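Local coordinates for protein 24-sterol C-methyltransferase (Haloferax volcanii, PDB 6F5Z) that is a putative methyltransferase that probably uses S-adenosylmethionine as methyl donor and forms a complex with the activator protein Trm112, at residues S2-A12 / L68-A80. Numbering follows the deposited sequence.
With SAH (S-adenosyl-L-homocysteine), chain G.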
# COMPACT_ATOMS: atom_id res chain seq x y z
N SER B 2 -8.26 25.43 21.59
CA SER B 2 -7.11 24.54 21.80
C SER B 2 -7.51 23.06 21.66
O SER B 2 -8.70 22.73 21.69
CB SER B 2 -6.47 24.80 23.17
OG SER B 2 -7.10 24.11 24.24
N VAL B 3 -6.51 22.17 21.48
CA VAL B 3 -6.73 20.72 21.32
C VAL B 3 -7.35 20.16 22.56
O VAL B 3 -8.36 19.46 22.45
CB VAL B 3 -5.42 19.96 20.95
CG1 VAL B 3 -5.62 18.44 20.93
CG2 VAL B 3 -4.86 20.44 19.63
N ARG B 4 -6.76 20.44 23.76
CA ARG B 4 -7.33 19.88 24.98
C ARG B 4 -8.74 20.44 25.24
O ARG B 4 -9.58 19.67 25.68
CB ARG B 4 -6.39 19.96 26.21
CG ARG B 4 -6.29 21.28 26.95
CD ARG B 4 -5.54 21.09 28.26
NE ARG B 4 -6.23 20.17 29.17
CZ ARG B 4 -5.76 19.77 30.34
NH1 ARG B 4 -6.45 18.92 31.09
NH2 ARG B 4 -4.58 20.21 30.79
N ASP B 5 -9.02 21.71 24.87
CA ASP B 5 -10.37 22.27 25.03
C ASP B 5 -11.39 21.52 24.16
O ASP B 5 -12.44 21.11 24.65
CB ASP B 5 -10.41 23.77 24.69
CG ASP B 5 -9.88 24.71 25.76
OD1 ASP B 5 -10.02 24.38 26.96
OD2 ASP B 5 -9.37 25.80 25.40
N GLU B 6 -11.05 21.33 22.87
CA GLU B 6 -11.89 20.66 21.87
C GLU B 6 -12.08 19.17 22.16
O GLU B 6 -13.18 18.66 21.93
CB GLU B 6 -11.28 20.83 20.47
CG GLU B 6 -12.11 20.26 19.32
CD GLU B 6 -13.29 21.09 18.84
OE1 GLU B 6 -13.22 22.34 18.89
OE2 GLU B 6 -14.27 20.48 18.36
N PHE B 7 -11.02 18.46 22.61
CA PHE B 7 -11.15 17.01 22.75
C PHE B 7 -11.33 16.47 24.18
O PHE B 7 -11.51 15.26 24.32
CB PHE B 7 -9.97 16.32 22.05
CG PHE B 7 -10.08 16.51 20.56
CD1 PHE B 7 -10.90 15.70 19.79
CD2 PHE B 7 -9.38 17.54 19.93
CE1 PHE B 7 -11.04 15.92 18.41
CE2 PHE B 7 -9.49 17.73 18.54
CZ PHE B 7 -10.31 16.92 17.80
N ASP B 8 -11.34 17.30 25.23
CA ASP B 8 -11.54 16.74 26.58
C ASP B 8 -12.94 16.15 26.76
O ASP B 8 -13.07 15.09 27.39
CB ASP B 8 -11.17 17.75 27.68
CG ASP B 8 -9.67 17.96 27.90
OD1 ASP B 8 -8.85 17.22 27.26
OD2 ASP B 8 -9.30 18.86 28.69
N ALA B 9 -13.97 16.73 26.10
CA ALA B 9 -15.33 16.18 26.16
C ALA B 9 -15.39 14.84 25.41
O ALA B 9 -16.19 13.96 25.74
CB ALA B 9 -16.32 17.16 25.56
N TRP B 10 -14.47 14.65 24.44
CA TRP B 10 -14.41 13.39 23.71
C TRP B 10 -13.72 12.30 24.53
O TRP B 10 -13.81 11.11 24.17
CB TRP B 10 -13.72 13.58 22.36
CG TRP B 10 -14.59 14.27 21.36
CD1 TRP B 10 -14.49 15.56 20.93
CD2 TRP B 10 -15.73 13.71 20.69
NE1 TRP B 10 -15.46 15.82 19.99
CE2 TRP B 10 -16.24 14.70 19.82
CE3 TRP B 10 -16.35 12.45 20.71
CZ2 TRP B 10 -17.36 14.49 19.01
CZ3 TRP B 10 -17.45 12.23 19.89
CH2 TRP B 10 -17.95 13.24 19.05
N ALA B 11 -13.01 12.70 25.61
CA ALA B 11 -12.33 11.78 26.53
C ALA B 11 -13.25 11.43 27.74
O ALA B 11 -12.97 10.51 28.49
CB ALA B 11 -11.03 12.41 27.02
N ALA B 12 -14.37 12.15 27.90
CA ALA B 12 -15.30 11.91 29.02
C ALA B 12 -16.32 10.83 28.70
O ALA B 12 -16.80 10.75 27.57
CB ALA B 12 -16.00 13.21 29.39
N LEU B 68 0.59 9.35 20.98
CA LEU B 68 0.75 10.77 21.23
C LEU B 68 -0.64 11.45 21.09
O LEU B 68 -1.39 11.15 20.15
CB LEU B 68 1.75 11.37 20.21
CG LEU B 68 1.99 12.89 20.29
CD1 LEU B 68 3.40 13.23 19.91
CD2 LEU B 68 1.06 13.69 19.32
N ASP B 69 -0.97 12.36 22.02
CA ASP B 69 -2.24 13.06 21.95
C ASP B 69 -2.07 14.41 22.61
O ASP B 69 -1.29 14.55 23.54
CB ASP B 69 -3.39 12.27 22.58
CG ASP B 69 -4.70 12.65 21.97
OD1 ASP B 69 -5.27 13.71 22.36
OD2 ASP B 69 -5.16 11.91 21.09
N GLY B 70 -2.74 15.41 22.10
CA GLY B 70 -2.66 16.75 22.70
C GLY B 70 -3.59 16.92 23.89
O GLY B 70 -3.55 17.96 24.55
N SER B 71 -4.46 15.92 24.15
CA SER B 71 -5.39 15.91 25.29
C SER B 71 -4.84 15.05 26.42
O SER B 71 -4.82 13.81 26.30
CB SER B 71 -6.77 15.42 24.87
OG SER B 71 -7.56 15.06 26.00
N PRO B 72 -4.44 15.65 27.57
CA PRO B 72 -3.95 14.83 28.70
C PRO B 72 -4.97 13.81 29.20
O PRO B 72 -4.57 12.69 29.54
CB PRO B 72 -3.59 15.87 29.78
CG PRO B 72 -3.36 17.15 29.00
CD PRO B 72 -4.36 17.09 27.88
N GLU B 73 -6.26 14.15 29.20
CA GLU B 73 -7.34 13.24 29.62
C GLU B 73 -7.43 12.03 28.67
O GLU B 73 -7.64 10.89 29.11
CB GLU B 73 -8.70 13.97 29.64
CG GLU B 73 -8.86 14.94 30.81
CD GLU B 73 -8.41 16.37 30.61
OE1 GLU B 73 -9.00 17.26 31.26
OE2 GLU B 73 -7.48 16.62 29.80
N MET B 74 -7.25 12.29 27.36
CA MET B 74 -7.29 11.23 26.37
C MET B 74 -6.19 10.19 26.61
O MET B 74 -6.50 8.98 26.60
CB MET B 74 -7.15 11.82 24.95
CG MET B 74 -7.66 10.93 23.89
SD MET B 74 -9.46 10.63 23.86
CE MET B 74 -10.07 12.17 23.10
N VAL B 75 -4.95 10.64 26.83
CA VAL B 75 -3.88 9.65 27.03
C VAL B 75 -3.95 9.00 28.42
O VAL B 75 -3.56 7.84 28.53
CB VAL B 75 -2.47 10.11 26.69
CG1 VAL B 75 -2.23 10.05 25.18
CG2 VAL B 75 -2.18 11.50 27.26
N GLN B 76 -4.54 9.69 29.43
CA GLN B 76 -4.78 9.04 30.74
C GLN B 76 -5.73 7.88 30.50
O GLN B 76 -5.47 6.77 30.98
CB GLN B 76 -5.42 10.04 31.73
CG GLN B 76 -4.42 11.02 32.35
CD GLN B 76 -5.11 12.18 33.03
OE1 GLN B 76 -6.18 12.05 33.65
NE2 GLN B 76 -4.51 13.35 32.95
N ASN B 77 -6.81 8.10 29.71
CA ASN B 77 -7.73 7.04 29.37
C ASN B 77 -7.07 5.90 28.60
O ASN B 77 -7.23 4.74 28.96
CB ASN B 77 -8.91 7.60 28.59
CG ASN B 77 -9.82 8.49 29.41
OD1 ASN B 77 -9.60 8.73 30.60
ND2 ASN B 77 -10.85 8.96 28.78
N ALA B 78 -6.32 6.25 27.52
CA ALA B 78 -5.64 5.25 26.70
C ALA B 78 -4.75 4.34 27.54
O ALA B 78 -4.80 3.13 27.37
CB ALA B 78 -4.84 5.94 25.61
N ARG B 79 -4.01 4.92 28.48
CA ARG B 79 -3.13 4.15 29.38
C ARG B 79 -3.97 3.21 30.27
O ARG B 79 -3.65 2.02 30.39
CB ARG B 79 -2.28 5.10 30.21
CG ARG B 79 -1.31 4.38 31.15
CD ARG B 79 -0.33 5.34 31.80
NE ARG B 79 0.64 4.63 32.64
CZ ARG B 79 0.42 4.27 33.91
NH1 ARG B 79 -0.73 4.55 34.50
NH2 ARG B 79 1.36 3.63 34.60
N ALA B 80 -5.10 3.71 30.81
CA ALA B 80 -6.00 2.89 31.63
C ALA B 80 -6.56 1.69 30.87
O ALA B 80 -6.79 0.65 31.46
CB ALA B 80 -7.14 3.76 32.15
N SAH G . -7.31 8.03 16.48
CA SAH G . -8.47 8.00 17.41
CB SAH G . -8.94 9.42 17.90
CG SAH G . -9.47 10.30 16.77
SD SAH G . -10.03 11.92 17.41
C SAH G . -9.68 7.25 16.81
O SAH G . -9.48 6.75 15.62
OXT SAH G . -10.73 7.12 17.41
C5' SAH G . -8.59 12.98 17.14
C4' SAH G . -7.51 12.82 18.20
O4' SAH G . -6.38 13.64 17.81
C3' SAH G . -7.98 13.34 19.57
O3' SAH G . -7.73 12.41 20.62
C2' SAH G . -7.28 14.70 19.69
O2' SAH G . -7.01 15.13 21.02
C1' SAH G . -6.00 14.48 18.88
N9 SAH G . -5.43 15.70 18.31
C8 SAH G . -6.05 16.61 17.49
N7 SAH G . -5.28 17.59 17.08
C5 SAH G . -4.06 17.30 17.67
C6 SAH G . -2.81 17.96 17.63
N6 SAH G . -2.59 19.11 16.98
N1 SAH G . -1.79 17.42 18.34
C2 SAH G . -2.01 16.30 19.05
N3 SAH G . -3.14 15.59 19.16
C4 SAH G . -4.13 16.15 18.43
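Arg4 of helix 3-11 reaches over the start of helix 72-80. Its CB lies 3.8 Å from Gly70 O, CD and NE pass Pro72 CD, and CZ and NH2 lie by Pro72 CG, which sits over the centre of the guanidinium face. NH1 reaches both Glu73 oxygens, OE2 at 2.8 Å and OE1 at 3.0 Å, by bent, weak bonds of a salt bridge, guanidinium and carboxylate planes 87° apart; within its own helix NE makes a weak but nearly straight salt-bridge bond to Asp8 OD2. Asp8 OD1 and Glu73 OE2, 2.9 Å apart, would repel if both groups were charged, and the Arg4 cation probably eases this. Ser71 OG donates to Asp8 OD1 (2.8 Å) and, as N-cap, accepts from Met74 N, tying the two helices together. A chain folded back at its CB-CG bond (chi2 67°) carries Met74 CE to 3.6 Å from Phe7 O and against the ligand ribose. Phe7 lays one ring face on SAH C2', while Asp69 OD1 and OD2 accept from SAH O2' and SAH O3' respectively. Cut back to an alanine, Phe7 would probably leave that side of the ribose without its aromatic cover. The acidic residue ending strand 64-69 and gripping both ribose hydroxyls is a hallmark of Rossmann-fold (class I) methyltransferases.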